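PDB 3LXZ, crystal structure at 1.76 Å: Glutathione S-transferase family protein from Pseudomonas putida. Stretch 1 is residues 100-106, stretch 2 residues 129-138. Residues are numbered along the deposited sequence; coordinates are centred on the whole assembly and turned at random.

Stretch 1 (100-106) YIELPAR
Stretch 2, residues 129-138: DLLAGFATLK

How are the two backbones laid against each other? Both stretches are helical, and they run nearly antiparallel, with 161° between their N-to-C directions, a signed crossing angle of -161° and 8.4 Å between the axes at closest approach. The register pairs Tyr100 with Gly133, CA to CA 4.5 Å, and Pro104 with Asp129, CA to CA 6.2 Å. Stretch 2 is a regular helix, phi/psi near -65/-41 throughout, held by i to i+4 bonds such as Gly133 N to Asp129 O at 2.8 Å and Leu137 N to Gly133 O at 3.0 Å. Stretch 1 is less regular: a wider pi-type turn covers 100-102, with phi/psi of -113/-5 at Tyr100 and -126/-58 at Ile101, and the helix kinks where Pro104, lacking an amide hydrogen, makes no bond to the turn before. From Glu102 onward the angles are helical, and Ala105 N bonds Ile101 O at 3.1 Å.

What polar contacts cross between the helices? No conventional hydrogen bond does. Instead Tyr100 O points at the glycine, lying 3.3 Å from Gly133 CA in a CA-H...O contact with an angle of 158° at the hydrogen. The fit depends on the absent side chain: an ideal CB on Gly133 would lie 1.9 Å from Tyr100 O, a clash, and 3.0 Å from Ile101 CG1. Tyr100 O is also 3.3 Å from Asp129 O, but both are acceptors, so this is proximity without a bond. The tyrosine ring (chi1 -49°, chi2 -53°) leads away from stretch 2.

Which side chain does most to fill the interface? Buried Ile101 gives up 92 Å², the largest share of the 387 Å² covered on both sides. Its CB leaves sideways, but the m,t rotamer (-65°, -176°) carries CD1 nearer, so that the side chain sits as a knob among Leu130, Gly133, Phe134 and Leu137. Ile101 CD1 lies 3.7 Å from Gly133 O and 4.0 Å from Leu137 CD2, with Leu137 in t,p. Ile101 CD1 also rests over one face of the Phe134 ring (chi1 -85°, chi2 -75°), 4.0 Å from Phe134 CD1 and 9° off the ring normal, a CH-pi contact in which a slim methyl meets a flat aromatic surface.

How is the packing completed toward Pro104 and Ala105? Leu130, in m,t (-75°, 163°), reaches across with CD2 3.4 Å from Ile101 O and 4.1 Å from Ile101 CG2. Leu130 CD1 and Leu130 CD2 both lie 4.3 Å from Ala105 CB; the small methyl of buried Ala105 meets the leucine in apolar contact. Pro104, C-gamma endo, points toward stretch 2, placing CB 4.1 Å from Leu130 CG and 3.6 Å from Asp129 CB. Glu102 and Arg106 make no contact with stretch 2; they pair within their own helix, Arg106 NE to Glu102 OE1 at 3.2 Å, a hydrogen-bonded salt bridge.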

# COMPACT_ATOMS: atom_id res chain seq x y z
N TYR A 100 -7.36 2.88 -1.89
CA TYR A 100 -8.66 2.93 -2.57
C TYR A 100 -9.35 4.26 -2.45
O TYR A 100 -10.40 4.48 -3.11
CB TYR A 100 -9.59 1.78 -2.14
CG TYR A 100 -8.88 0.45 -2.21
CD1 TYR A 100 -8.23 0.06 -3.38
CD2 TYR A 100 -8.81 -0.36 -1.10
CE1 TYR A 100 -7.52 -1.15 -3.44
CE2 TYR A 100 -8.12 -1.56 -1.13
CZ TYR A 100 -7.47 -1.95 -2.31
OH TYR A 100 -6.80 -3.15 -2.30
N ILE A 101 -8.77 5.17 -1.68
CA ILE A 101 -9.30 6.54 -1.57
C ILE A 101 -8.21 7.55 -1.88
O ILE A 101 -8.34 8.31 -2.84
CB ILE A 101 -10.00 6.82 -0.22
CG1 ILE A 101 -11.25 5.93 -0.11
CG2 ILE A 101 -10.33 8.32 -0.11
CD1 ILE A 101 -12.08 6.18 1.13
N GLU A 102 -7.11 7.52 -1.14
CA GLU A 102 -6.06 8.52 -1.35
C GLU A 102 -5.41 8.48 -2.76
O GLU A 102 -5.35 9.50 -3.44
CB GLU A 102 -5.01 8.45 -0.25
CG GLU A 102 -4.28 9.85 -0.04
CD GLU A 102 -3.31 10.29 -1.15
OE1 GLU A 102 -2.65 9.43 -1.79
OE2 GLU A 102 -3.18 11.53 -1.34
N LEU A 103 -4.95 7.30 -3.19
CA LEU A 103 -4.29 7.19 -4.49
C LEU A 103 -5.20 7.53 -5.66
O LEU A 103 -4.80 8.32 -6.52
CB LEU A 103 -3.62 5.82 -4.71
CG LEU A 103 -2.46 5.51 -3.72
CD1 LEU A 103 -1.80 4.21 -4.18
CD2 LEU A 103 -1.45 6.65 -3.62
N PRO A 104 -6.43 7.01 -5.68
CA PRO A 104 -7.25 7.48 -6.80
C PRO A 104 -7.55 8.98 -6.77
O PRO A 104 -7.57 9.62 -7.83
CB PRO A 104 -8.55 6.68 -6.70
CG PRO A 104 -8.49 5.93 -5.46
CD PRO A 104 -7.12 5.99 -4.86
N ALA A 105 -7.83 9.56 -5.61
CA ALA A 105 -8.01 11.02 -5.54
C ALA A 105 -6.78 11.77 -6.05
O ALA A 105 -6.92 12.80 -6.75
CB ALA A 105 -8.37 11.46 -4.15
N ARG A 106 -5.59 11.27 -5.68
CA ARG A 106 -4.31 11.86 -6.04
C ARG A 106 -4.16 12.01 -7.57
O ARG A 106 -3.55 12.98 -8.04
CB ARG A 106 -3.15 11.08 -5.41
CG ARG A 106 -1.71 11.56 -5.72
CD ARG A 106 -0.69 10.87 -4.77
NE ARG A 106 -0.80 11.41 -3.40
CZ ARG A 106 -0.23 12.55 -3.01
NH1 ARG A 106 -0.38 13.00 -1.77
NH2 ARG A 106 0.50 13.27 -3.87
N ASP A 129 -13.07 4.25 -8.98
CA ASP A 129 -12.19 3.84 -7.86
C ASP A 129 -12.62 4.47 -6.52
O ASP A 129 -12.61 3.79 -5.48
CB ASP A 129 -10.73 4.16 -8.16
CG ASP A 129 -10.10 3.21 -9.15
OD1 ASP A 129 -10.64 2.11 -9.39
OD2 ASP A 129 -9.01 3.56 -9.66
N LEU A 130 -12.97 5.76 -6.55
CA LEU A 130 -13.42 6.46 -5.34
C LEU A 130 -14.76 6.00 -4.83
O LEU A 130 -14.96 5.77 -3.63
CB LEU A 130 -13.43 7.97 -5.54
CG LEU A 130 -12.00 8.50 -5.50
CD1 LEU A 130 -11.90 9.86 -6.08
CD2 LEU A 130 -11.52 8.49 -4.06
N LEU A 131 -15.70 5.82 -5.76
CA LEU A 131 -16.96 5.23 -5.38
C LEU A 131 -16.73 3.86 -4.71
O LEU A 131 -17.37 3.56 -3.70
CB LEU A 131 -17.86 5.07 -6.61
CG LEU A 131 -18.52 6.35 -7.09
CD1 LEU A 131 -19.42 6.02 -8.30
CD2 LEU A 131 -19.38 7.06 -5.98
N ALA A 132 -15.83 3.05 -5.24
CA ALA A 132 -15.61 1.74 -4.62
C ALA A 132 -14.87 1.88 -3.28
O ALA A 132 -15.14 1.14 -2.32
CB ALA A 132 -14.87 0.79 -5.59
N GLY A 133 -13.97 2.85 -3.21
CA GLY A 133 -13.15 3.01 -2.01
C GLY A 133 -13.98 3.50 -0.85
O GLY A 133 -13.83 3.04 0.29
N PHE A 134 -14.87 4.44 -1.14
CA PHE A 134 -15.80 4.93 -0.12
C PHE A 134 -16.80 3.84 0.31
O PHE A 134 -17.13 3.76 1.50
CB PHE A 134 -16.51 6.22 -0.59
CG PHE A 134 -15.71 7.45 -0.33
CD1 PHE A 134 -15.62 7.95 0.97
CD2 PHE A 134 -15.02 8.10 -1.34
CE1 PHE A 134 -14.85 9.10 1.26
CE2 PHE A 134 -14.26 9.28 -1.06
CZ PHE A 134 -14.17 9.77 0.24
N ALA A 135 -17.24 3.02 -0.65
CA ALA A 135 -18.11 1.88 -0.33
C ALA A 135 -17.42 0.90 0.62
O ALA A 135 -18.03 0.45 1.60
CB ALA A 135 -18.58 1.16 -1.60
N THR A 136 -16.15 0.58 0.31
CA THR A 136 -15.29 -0.27 1.15
C THR A 136 -15.14 0.26 2.57
O THR A 136 -15.26 -0.47 3.56
CB THR A 136 -13.93 -0.46 0.50
OG1 THR A 136 -14.07 -1.18 -0.73
CG2 THR A 136 -12.91 -1.19 1.43
N LEU A 137 -14.89 1.55 2.67
CA LEU A 137 -14.74 2.18 3.99
C LEU A 137 -16.03 2.11 4.81
O LEU A 137 -16.00 1.87 6.04
CB LEU A 137 -14.23 3.64 3.83
CG LEU A 137 -13.94 4.42 5.12
CD1 LEU A 137 -12.96 3.68 6.02
CD2 LEU A 137 -13.48 5.86 4.82
N LYS A 138 -17.16 2.28 4.14
CA LYS A 138 -18.44 2.26 4.84
C LYS A 138 -18.76 0.86 5.35
O LYS A 138 -19.26 0.70 6.46
CB LYS A 138 -19.58 2.71 3.92
CG LYS A 138 -20.94 2.81 4.67
CD LYS A 138 -22.10 2.81 3.67
CE LYS A 138 -21.93 3.99 2.79
NZ LYS A 138 -21.95 5.23 3.61